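Local structure of putative lipoprotein (Pseudomonas protegens, 4KT3) at residues G61-L67 with G81-L87; S86-D91 with K119-E124; W93-C98 with R128-E134. The protein probably serves as the immunity protein of a type VI secretion pair, binding and neutralising a peptidoglycan glycoside hydrolase effector. The contacts are given in a common frame with arbitrary orientation. Numbering follows the deposited sequence.

Contact 1: residues G61-L67 with G81-L87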
loop_
_atom_site.group_PDB
_atom_site.type_symbol
_atom_site.label_atom_id
_atom_site.label_comp_id
_atom_site.label_asym_id
_atom_site.label_seq_id
_atom_site.Cartn_x
_atom_site.Cartn_y
_atom_site.Cartn_z
ATOM N N GLY B 61 16.888 2.370 0.809
ATOM C CA GLY B 61 17.458 1.038 0.656
ATOM C C GLY B 61 16.580 0.081 -0.131
ATOM O O GLY B 61 17.032 -1.010 -0.500
ATOM N N TYR B 62 15.329 0.487 -0.371
ATOM C CA TYR B 62 14.323 -0.355 -1.027
ATOM C C TYR B 62 13.613 0.410 -2.145
ATOM O O TYR B 62 13.604 1.648 -2.170
ATOM C CB TYR B 62 13.252 -0.812 -0.006
ATOM C CG TYR B 62 13.827 -1.582 1.152
ATOM C CD1 TYR B 62 14.393 -0.919 2.232
ATOM C CD2 TYR B 62 13.813 -2.964 1.167
ATOM C CE1 TYR B 62 14.975 -1.621 3.277
ATOM C CE2 TYR B 62 14.385 -3.677 2.202
ATOM C CZ TYR B 62 14.951 -3.007 3.258
ATOM O OH TYR B 62 15.527 -3.711 4.294
ATOM N N TYR B 63 13.008 -0.337 -3.061
ATOM C CA TYR B 63 11.970 0.204 -3.927
ATOM C C TYR B 63 10.636 -0.377 -3.465
ATOM O O TYR B 63 10.553 -1.567 -3.163
ATOM C CB TYR B 63 12.229 -0.186 -5.372
ATOM C CG TYR B 63 13.351 0.585 -6.007
ATOM C CD1 TYR B 63 13.242 1.952 -6.214
ATOM C CD2 TYR B 63 14.514 -0.052 -6.408
ATOM C CE1 TYR B 63 14.267 2.666 -6.797
ATOM C CE2 TYR B 63 15.539 0.647 -6.993
ATOM C CZ TYR B 63 15.416 2.006 -7.181
ATOM O OH TYR B 63 16.441 2.700 -7.775
ATOM N N ASP B 64 9.601 0.456 -3.407
ATOM C CA ASP B 64 8.280 0.007 -2.965
ATOM C C ASP B 64 7.344 -0.246 -4.152
ATOM O O ASP B 64 7.424 0.436 -5.190
ATOM C CB ASP B 64 7.623 1.046 -2.053
ATOM C CG ASP B 64 8.305 1.191 -0.704
ATOM O OD1 ASP B 64 9.331 0.531 -0.435
ATOM O OD2 ASP B 64 7.802 2.019 0.086
ATOM N N PHE B 65 6.435 -1.206 -3.980
ATOM C CA PHE B 65 5.495 -1.594 -5.025
ATOM C C PHE B 65 4.150 -1.910 -4.412
ATOM O O PHE B 65 4.075 -2.517 -3.342
ATOM C CB PHE B 65 5.980 -2.853 -5.761
ATOM C CG PHE B 65 7.300 -2.685 -6.421
ATOM C CD1 PHE B 65 7.379 -2.221 -7.727
ATOM C CD2 PHE B 65 8.476 -2.972 -5.734
ATOM C CE1 PHE B 65 8.602 -2.051 -8.337
ATOM C CE2 PHE B 65 9.699 -2.802 -6.347
ATOM C CZ PHE B 65 9.762 -2.350 -7.651
ATOM N N SER B 66 3.082 -1.499 -5.086
ATOM C CA SER B 66 1.750 -1.903 -4.665
ATOM C C SER B 66 1.201 -2.938 -5.634
ATOM O O SER B 66 1.507 -2.912 -6.828
ATOM C CB SER B 66 0.814 -0.701 -4.593
ATOM O OG SER B 66 0.533 -0.200 -5.877
ATOM N N LEU B 67 0.402 -3.858 -5.101
ATOM C CA LEU B 67 -0.286 -4.864 -5.888
ATOM C C LEU B 67 -1.774 -4.604 -5.729
ATOM O O LEU B 67 -2.298 -4.561 -4.615
ATOM C CB LEU B 67 0.059 -6.249 -5.377
ATOM C CG LEU B 67 -0.699 -7.415 -6.014
ATOM C CD1 LEU B 67 -0.396 -7.526 -7.503
ATOM C CD2 LEU B 67 -0.350 -8.699 -5.284
ATOM N N GLY B 81 -1.387 -5.853 -1.575
ATOM C CA GLY B 81 -0.095 -5.798 -0.922
ATOM C C GLY B 81 0.671 -4.512 -1.165
ATOM O O GLY B 81 0.507 -3.856 -2.194
ATOM N N LEU B 82 1.527 -4.177 -0.204
ATOM C CA LEU B 82 2.496 -3.101 -0.326
ATOM C C LEU B 82 3.830 -3.734 0.028
ATOM O O LEU B 82 3.998 -4.247 1.130
ATOM C CB LEU B 82 2.182 -1.949 0.638
ATOM C CG LEU B 82 3.213 -0.809 0.682
ATOM C CD1 LEU B 82 3.424 -0.173 -0.685
ATOM C CD2 LEU B 82 2.801 0.276 1.695
ATOM N N PHE B 83 4.769 -3.710 -0.911
ATOM C CA PHE B 83 6.023 -4.444 -0.783
ATOM C C PHE B 83 7.215 -3.516 -0.868
ATOM O O PHE B 83 7.184 -2.508 -1.576
ATOM C CB PHE B 83 6.132 -5.486 -1.902
ATOM C CG PHE B 83 4.986 -6.454 -1.937
ATOM C CD1 PHE B 83 3.866 -6.198 -2.719
ATOM C CD2 PHE B 83 5.019 -7.612 -1.177
ATOM C CE1 PHE B 83 2.796 -7.094 -2.741
ATOM C CE2 PHE B 83 3.953 -8.515 -1.201
ATOM C CZ PHE B 83 2.846 -8.252 -1.981
ATOM N N SER B 84 8.284 -3.895 -0.169
ATOM C CA SER B 84 9.574 -3.230 -0.276
ATOM C C SER B 84 10.606 -4.270 -0.697
ATOM O O SER B 84 10.707 -5.335 -0.079
ATOM C CB SER B 84 9.977 -2.596 1.060
ATOM O OG SER B 84 9.087 -1.546 1.440
ATOM N N VAL B 85 11.355 -3.958 -1.754
ATOM C CA VAL B 85 12.404 -4.839 -2.266
ATOM C C VAL B 85 13.767 -4.163 -2.117
ATOM O O VAL B 85 13.955 -3.043 -2.589
ATOM C CB VAL B 85 12.185 -5.142 -3.764
ATOM C CG1 VAL B 85 13.282 -6.043 -4.287
ATOM C CG2 VAL B 85 10.797 -5.766 -3.997
ATOM N N SER B 86 14.710 -4.817 -1.455
ATOM C CA SER B 86 16.024 -4.212 -1.248
ATOM C C SER B 86 16.828 -4.149 -2.523
ATOM O O SER B 86 16.951 -5.140 -3.222
ATOM C CB SER B 86 16.839 -4.964 -0.202
ATOM O OG SER B 86 18.229 -4.653 -0.346
ATOM N N LEU B 87 17.379 -2.974 -2.812
ATOM C CA LEU B 87 18.237 -2.790 -3.967
ATOM C C LEU B 87 19.508 -3.616 -3.867
ATOM O O LEU B 87 20.073 -4.001 -4.882
ATOM C CB LEU B 87 18.662 -1.326 -4.089
ATOM C CG LEU B 87 17.706 -0.323 -4.693
ATOM C CD1 LEU B 87 16.524 -0.132 -3.777
ATOM C CD2 LEU B 87 18.440 0.989 -4.913
#
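Strands 62-67 and 81-86 are the two arms of a beta hairpin in the middle of the antiparallel sheet. Their axes come within 4.4 Å, with 154° between their N-to-C directions, close to antiparallel. Phe65 and Phe83 form a hydrogen-bonded pair, with Phe65 N to Phe83 O and Phe83 N to Phe65 O both 2.8 Å. Tyr63 and Val85 repeat this pattern.

Side chains alternate between two faces. Tyr63, Phe65, Leu67, Phe83 and Val85 share one face. There Phe65 CE2 lies 3.9 Å from Val85 CG2, and Leu67 CB meets the edge of the Phe83 ring at CE1, 3.9 Å away. Both phenylalanines use m rotamers and reach Leu28 of helix 21-34, which covers this face. Gly81 has no CB, and a CB there would clash with Phe83 CE1.

Tyr62, Asp64, Ser66, Leu82, Ser84 and Ser86 point to the opposite face. The m rotamer of Tyr62 brings its ring beside Ser86, with CE2 3.7 Å from Ser86 CB. Ser66 and Leu82 pack on Gln71 of the partner chain. Asp64 is also m. Its OD2 is hydrogen-bonded to His59, and Ser84 OG donates to Asp64 OD1 at 2.8 Å.

Past the strand end, Leu87 N donates to Gly61 O at 3.1 Å. The Leu87 side chain curls back, bringing its CG within 3.3 Å of Tyr63 CE2.

Contact 2: residues S86-D91 with K119-E124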
loop_
_atom_site.group_PDB
_atom_site.type_symbol
_atom_site.label_atom_id
_atom_site.label_comp_id
_atom_site.label_asym_id
_atom_site.label_seq_id
_atom_site.Cartn_x
_atom_site.Cartn_y
_atom_site.Cartn_z
ATOM N N SER B 86 14.710 -4.817 -1.455
ATOM C CA SER B 86 16.024 -4.212 -1.248
ATOM C C SER B 86 16.828 -4.149 -2.523
ATOM O O SER B 86 16.951 -5.140 -3.222
ATOM C CB SER B 86 16.839 -4.964 -0.202
ATOM O OG SER B 86 18.229 -4.653 -0.346
ATOM N N LEU B 87 17.379 -2.974 -2.812
ATOM C CA LEU B 87 18.237 -2.790 -3.967
ATOM C C LEU B 87 19.508 -3.616 -3.867
ATOM O O LEU B 87 20.073 -4.001 -4.882
ATOM C CB LEU B 87 18.662 -1.326 -4.089
ATOM C CG LEU B 87 17.706 -0.323 -4.693
ATOM C CD1 LEU B 87 16.524 -0.132 -3.777
ATOM C CD2 LEU B 87 18.440 0.989 -4.913
ATOM N N ASN B 88 19.976 -3.850 -2.648
ATOM C CA ASN B 88 21.280 -4.474 -2.462
ATOM C C ASN B 88 21.250 -5.980 -2.222
ATOM O O ASN B 88 22.273 -6.646 -2.394
ATOM C CB ASN B 88 22.047 -3.789 -1.329
ATOM C CG ASN B 88 22.711 -2.497 -1.776
ATOM O OD1 ASN B 88 23.086 -2.348 -2.938
ATOM N ND2 ASN B 88 22.852 -1.557 -0.853
ATOM N N THR B 89 20.104 -6.518 -1.807
ATOM C CA THR B 89 20.010 -7.955 -1.516
ATOM C C THR B 89 18.800 -8.649 -2.133
ATOM O O THR B 89 18.738 -9.879 -2.148
ATOM C CB THR B 89 19.897 -8.216 -0.017
ATOM O OG1 THR B 89 18.633 -7.715 0.433
ATOM C CG2 THR B 89 21.021 -7.543 0.761
ATOM N N GLY B 90 17.838 -7.869 -2.624
ATOM C CA GLY B 90 16.580 -8.408 -3.098
ATOM C C GLY B 90 15.649 -8.882 -1.994
ATOM O O GLY B 90 14.594 -9.457 -2.280
ATOM N N ASP B 91 16.027 -8.669 -0.734
ATOM C CA ASP B 91 15.130 -8.998 0.380
ATOM C C ASP B 91 13.796 -8.308 0.135
ATOM O O ASP B 91 13.759 -7.087 -0.107
ATOM C CB ASP B 91 15.732 -8.529 1.711
ATOM C CG ASP B 91 15.115 -9.213 2.929
ATOM O OD1 ASP B 91 14.615 -10.360 2.815
ATOM O OD2 ASP B 91 15.158 -8.594 4.014
ATOM N N LYS B 119 26.881 -7.161 -0.788
ATOM C CA LYS B 119 26.173 -6.694 0.406
ATOM C C LYS B 119 25.377 -7.814 1.074
ATOM O O LYS B 119 25.007 -8.803 0.429
ATOM C CB LYS B 119 25.203 -5.573 0.031
ATOM C CG LYS B 119 25.852 -4.352 -0.592
ATOM C CD LYS B 119 26.756 -3.649 0.392
ATOM C CE LYS B 119 27.211 -2.297 -0.149
ATOM N NZ LYS B 119 27.921 -2.443 -1.446
ATOM N N SER B 120 25.096 -7.638 2.364
ATOM C CA SER B 120 24.395 -8.642 3.157
ATOM C C SER B 120 23.113 -8.087 3.772
ATOM O O SER B 120 22.878 -6.880 3.772
ATOM C CB SER B 120 25.299 -9.128 4.288
ATOM O OG SER B 120 25.408 -8.136 5.297
ATOM N N LEU B 121 22.291 -8.969 4.325
ATOM C CA LEU B 121 21.122 -8.522 5.079
ATOM C C LEU B 121 21.542 -7.688 6.297
ATOM O O LEU B 121 20.888 -6.702 6.643
ATOM C CB LEU B 121 20.271 -9.720 5.509
ATOM C CG LEU B 121 19.619 -10.494 4.361
ATOM C CD1 LEU B 121 18.949 -11.747 4.884
ATOM C CD2 LEU B 121 18.603 -9.624 3.627
ATOM N N ALA B 122 22.641 -8.068 6.941
ATOM C CA ALA B 122 23.117 -7.325 8.102
ATOM C C ALA B 122 23.581 -5.909 7.722
ATOM O O ALA B 122 23.422 -4.965 8.505
ATOM C CB ALA B 122 24.228 -8.090 8.801
ATOM N N ASP B 123 24.144 -5.762 6.525
ATOM C CA ASP B 123 24.596 -4.451 6.038
ATOM C C ASP B 123 23.460 -3.427 5.975
ATOM O O ASP B 123 23.697 -2.221 6.111
ATOM C CB ASP B 123 25.208 -4.554 4.638
ATOM C CG ASP B 123 26.563 -5.246 4.622
ATOM O OD1 ASP B 123 26.918 -5.809 3.562
ATOM O OD2 ASP B 123 27.276 -5.224 5.650
ATOM N N GLU B 124 22.234 -3.896 5.760
ATOM C CA GLU B 124 21.084 -2.994 5.633
ATOM C C GLU B 124 20.140 -3.077 6.840
ATOM O O GLU B 124 18.956 -2.768 6.734
ATOM C CB GLU B 124 20.332 -3.258 4.312
ATOM C CG GLU B 124 19.720 -4.647 4.177
ATOM C CD GLU B 124 19.306 -5.009 2.747
ATOM O OE1 GLU B 124 19.739 -4.349 1.773
ATOM O OE2 GLU B 124 18.552 -5.987 2.596
HETATM O O HOH W 1 25.710 -1.960 -3.564
HETATM O O HOH W 2 16.501 -6.231 4.229
#
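Lys119 opens the segment 119-124 beside Asn88. Its CG lies 3.8 Å from Asn88 CG, so the aliphatic part of the lysine packs on the amide. A water links the ends of the two side chains. It donates to Asn88 OD1 at 2.7 Å and accepts from Lys119 NZ at 3.1 Å.

Ser120 turns its side chain away from the other loop, but its carbonyl O lies 3.6 Å from Thr89 CG2. Ser120 OG accepts from Asp123 N at 3.0 Å, an ST motif. In return Ser120 N donates to Asp123 OD1 at 2.8 Å. These two reciprocal bonds lie in the turn just before helix 125-129.

Leu121 starts sideways, yet its CD2 reaches Asp91 CG at 3.6 Å and Thr89 OG1 at 3.7 Å. The loop it meets joins strands 78-86 and 92-94. Within that loop Ser86 OG accepts from Asn88 N and Thr89 N, both at 3.0 Å, forming an ST turn and an ST motif. Thr89 OG1 makes a further ST turn with Asp91 N at 3.0 Å.

Glu124, at the N-cap position of helix 125-129, spans both hydroxyls. Ser86 OG donates to Glu124 OE1 at 2.6 Å, and Thr89 OG1 donates to Glu124 OE2 at 2.8 Å. Asp91 carries the same charge, with OD2 4.5 Å from Glu124 OE2. A water donates to both of these oxygens, at 2.7 Å to Asp91 OD2 and 2.6 Å to Glu124 OE2. Asp91 also bonds Trp93 and forms a salt bridge with Arg100.

Contact 3: residues W93-C98 with R128-E134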
loop_
_atom_site.group_PDB
_atom_site.type_symbol
_atom_site.label_atom_id
_atom_site.label_comp_id
_atom_site.label_asym_id
_atom_site.label_seq_id
_atom_site.Cartn_x
_atom_site.Cartn_y
_atom_site.Cartn_z
ATOM N N TRP B 93 9.796 -7.626 1.502
ATOM C CA TRP B 93 8.849 -7.603 2.607
ATOM C C TRP B 93 7.496 -7.057 2.179
ATOM O O TRP B 93 7.410 -6.111 1.400
ATOM C CB TRP B 93 9.369 -6.706 3.736
ATOM C CG TRP B 93 10.493 -7.294 4.518
ATOM C CD1 TRP B 93 11.804 -7.381 4.136
ATOM C CD2 TRP B 93 10.411 -7.877 5.817
ATOM N NE1 TRP B 93 12.545 -7.989 5.121
ATOM C CE2 TRP B 93 11.712 -8.306 6.165
ATOM C CE3 TRP B 93 9.369 -8.081 6.722
ATOM C CZ2 TRP B 93 11.992 -8.918 7.381
ATOM C CZ3 TRP B 93 9.652 -8.689 7.932
ATOM C CH2 TRP B 93 10.950 -9.110 8.244
ATOM N N GLU B 94 6.436 -7.644 2.721
ATOM C CA GLU B 94 5.121 -7.018 2.682
ATOM C C GLU B 94 5.050 -6.191 3.962
ATOM O O GLU B 94 5.110 -6.746 5.062
ATOM C CB GLU B 94 4.019 -8.072 2.645
ATOM C CG GLU B 94 2.755 -7.622 1.919
ATOM C CD GLU B 94 1.944 -6.607 2.704
ATOM O OE1 GLU B 94 2.088 -6.559 3.937
ATOM O OE2 GLU B 94 1.164 -5.844 2.089
ATOM N N ILE B 95 4.948 -4.871 3.825
ATOM C CA ILE B 95 5.222 -3.986 4.956
ATOM C C ILE B 95 3.978 -3.516 5.733
ATOM O O ILE B 95 4.083 -2.713 6.664
ATOM C CB ILE B 95 6.128 -2.795 4.550
ATOM C CG1 ILE B 95 5.502 -1.939 3.441
ATOM C CG2 ILE B 95 7.481 -3.309 4.094
ATOM C CD1 ILE B 95 6.225 -0.604 3.246
ATOM N N ASN B 96 2.808 -4.033 5.364
ATOM C CA ASN B 96 1.626 -3.869 6.199
ATOM C C ASN B 96 1.439 -5.072 7.129
ATOM O O ASN B 96 1.261 -4.908 8.332
ATOM C CB ASN B 96 0.390 -3.631 5.332
ATOM C CG ASN B 96 0.325 -2.220 4.823
ATOM O OD1 ASN B 96 0.745 -1.288 5.515
ATOM N ND2 ASN B 96 -0.187 -2.041 3.617
ATOM N N SER B 97 1.513 -6.275 6.565
ATOM C CA SER B 97 1.483 -7.504 7.353
ATOM C C SER B 97 2.827 -7.799 8.009
ATOM O O SER B 97 2.916 -8.641 8.899
ATOM C CB SER B 97 1.077 -8.681 6.469
ATOM O OG SER B 97 2.064 -8.932 5.480
ATOM N N CYS B 98 3.869 -7.111 7.554
ATOM C CA CYS B 98 5.225 -7.310 8.062
ATOM C C CYS B 98 5.696 -8.760 7.940
ATOM O O CYS B 98 6.132 -9.392 8.914
ATOM C CB CYS B 98 5.347 -6.783 9.493
ATOM S SG CYS B 98 5.403 -4.963 9.545
ATOM N N ARG B 128 16.415 -1.702 7.048
ATOM C CA ARG B 128 15.332 -2.646 7.262
ATOM C C ARG B 128 14.481 -2.212 8.450
ATOM O O ARG B 128 13.248 -2.299 8.403
ATOM C CB ARG B 128 15.850 -4.086 7.456
ATOM C CG ARG B 128 14.734 -5.118 7.611
ATOM C CD ARG B 128 15.248 -6.550 7.471
ATOM N NE ARG B 128 16.374 -6.802 8.365
ATOM C CZ ARG B 128 17.651 -6.878 7.994
ATOM N NH1 ARG B 128 18.014 -6.746 6.724
ATOM N NH2 ARG B 128 18.584 -7.085 8.910
ATOM N N GLU B 129 15.128 -1.719 9.503
ATOM C CA GLU B 129 14.396 -1.220 10.668
ATOM C C GLU B 129 13.454 -0.095 10.268
ATOM O O GLU B 129 12.380 0.061 10.854
ATOM C CB GLU B 129 15.355 -0.760 11.764
ATOM C CG GLU B 129 16.062 -1.939 12.436
ATOM C CD GLU B 129 17.216 -1.532 13.336
ATOM O OE1 GLU B 129 17.495 -0.321 13.447
ATOM O OE2 GLU B 129 17.847 -2.439 13.926
ATOM N N GLY B 130 13.854 0.661 9.251
ATOM C CA GLY B 130 13.024 1.706 8.677
ATOM C C GLY B 130 11.736 1.241 8.008
ATOM O O GLY B 130 10.899 2.085 7.645
ATOM N N LEU B 131 11.561 -0.070 7.828
ATOM C CA LEU B 131 10.280 -0.594 7.352
ATOM C C LEU B 131 9.261 -0.705 8.488
ATOM O O LEU B 131 8.073 -0.872 8.248
ATOM C CB LEU B 131 10.448 -1.970 6.694
ATOM C CG LEU B 131 11.463 -2.066 5.555
ATOM C CD1 LEU B 131 11.507 -3.504 5.016
ATOM C CD2 LEU B 131 11.128 -1.075 4.457
ATOM N N GLY B 132 9.730 -0.614 9.729
ATOM C CA GLY B 132 8.828 -0.635 10.873
ATOM C C GLY B 132 8.230 -2.005 11.155
ATOM O O GLY B 132 7.134 -2.103 11.718
ATOM N N CYS B 133 8.959 -3.056 10.795
ATOM C CA CYS B 133 8.451 -4.425 10.890
ATOM C C CYS B 133 9.237 -5.317 11.842
ATOM O O CYS B 133 8.835 -6.454 12.103
ATOM C CB CYS B 133 8.447 -5.070 9.509
ATOM S SG CYS B 133 7.104 -4.542 8.457
ATOM N N GLU B 134 10.363 -4.821 12.342
ATOM C CA GLU B 134 11.171 -5.569 13.302
ATOM C C GLU B 134 11.827 -4.574 14.255
ATOM O O GLU B 134 12.089 -3.432 13.884
ATOM C CB GLU B 134 12.226 -6.433 12.590
ATOM C CG GLU B 134 13.425 -5.664 12.021
ATOM C CD GLU B 134 14.381 -6.550 11.222
ATOM O OE1 GLU B 134 15.613 -6.392 11.367
ATOM O OE2 GLU B 134 13.903 -7.401 10.447
HETATM O O HOH W 3 5.452 -1.069 8.366
#
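A disulfide and apolar packing join the end of strand 92-94 and the loop after it to the end of helix 125-129 and the C-terminal tail. Cys98 SG and Cys133 SG are 2.1 Å apart, with chi3 at -71°. Trp93 and Ile95 pack next to this bond. Leu131 CD1 lies 4.3 Å from the centroid of the five-membered ring of Trp93, an off-centre CH-pi contact. The same Leu131 CD1 is 4.1 Å from Ile95 CG2. Trp93 CZ3 lies 4.1 Å from Cys133 CB. A water bridges Ile95 O (2.7 Å) and Leu131 O (2.6 Å).

The type I turn from Glu129 to Gly132 redirects the chain, and Gly132 adopts positive phi. Arg128 NE makes a salt bridge to Glu134 OE1 at 3.1 Å, while NH1 of the same arginine bonds Leu121. Glu94 and Asn96 bond Tyr163 of the partner chain. The contact sits beside strand 78-86, with Leu131 on Ser84, and Arg128 and Leu131 both rest on Tyr62 of strand 62-69.

Overall arrangement
From the N terminus, contact 1 comes first, closing the hairpin of strands 62-69 and 78-86. Contact 2 opens at the end of that hairpin, sharing Ser86 and Leu87 with it. It closes at 119-124, after helix 104-117. Contact 3 opens at 93-98, inside the span of contact 2, and closes later at 128-134. Contacts 2 and 3 therefore cross, while contact 1 is in series with both. Ser84 N probably bonds Trp93 O, so contacts 1 and 3 meet through neighbouring strands. Contact 2 ties the start of helix 125-129 to the loop before strand 92-94. Contact 3 ties its last residues and the C-terminal tail to that strand and the loop after it.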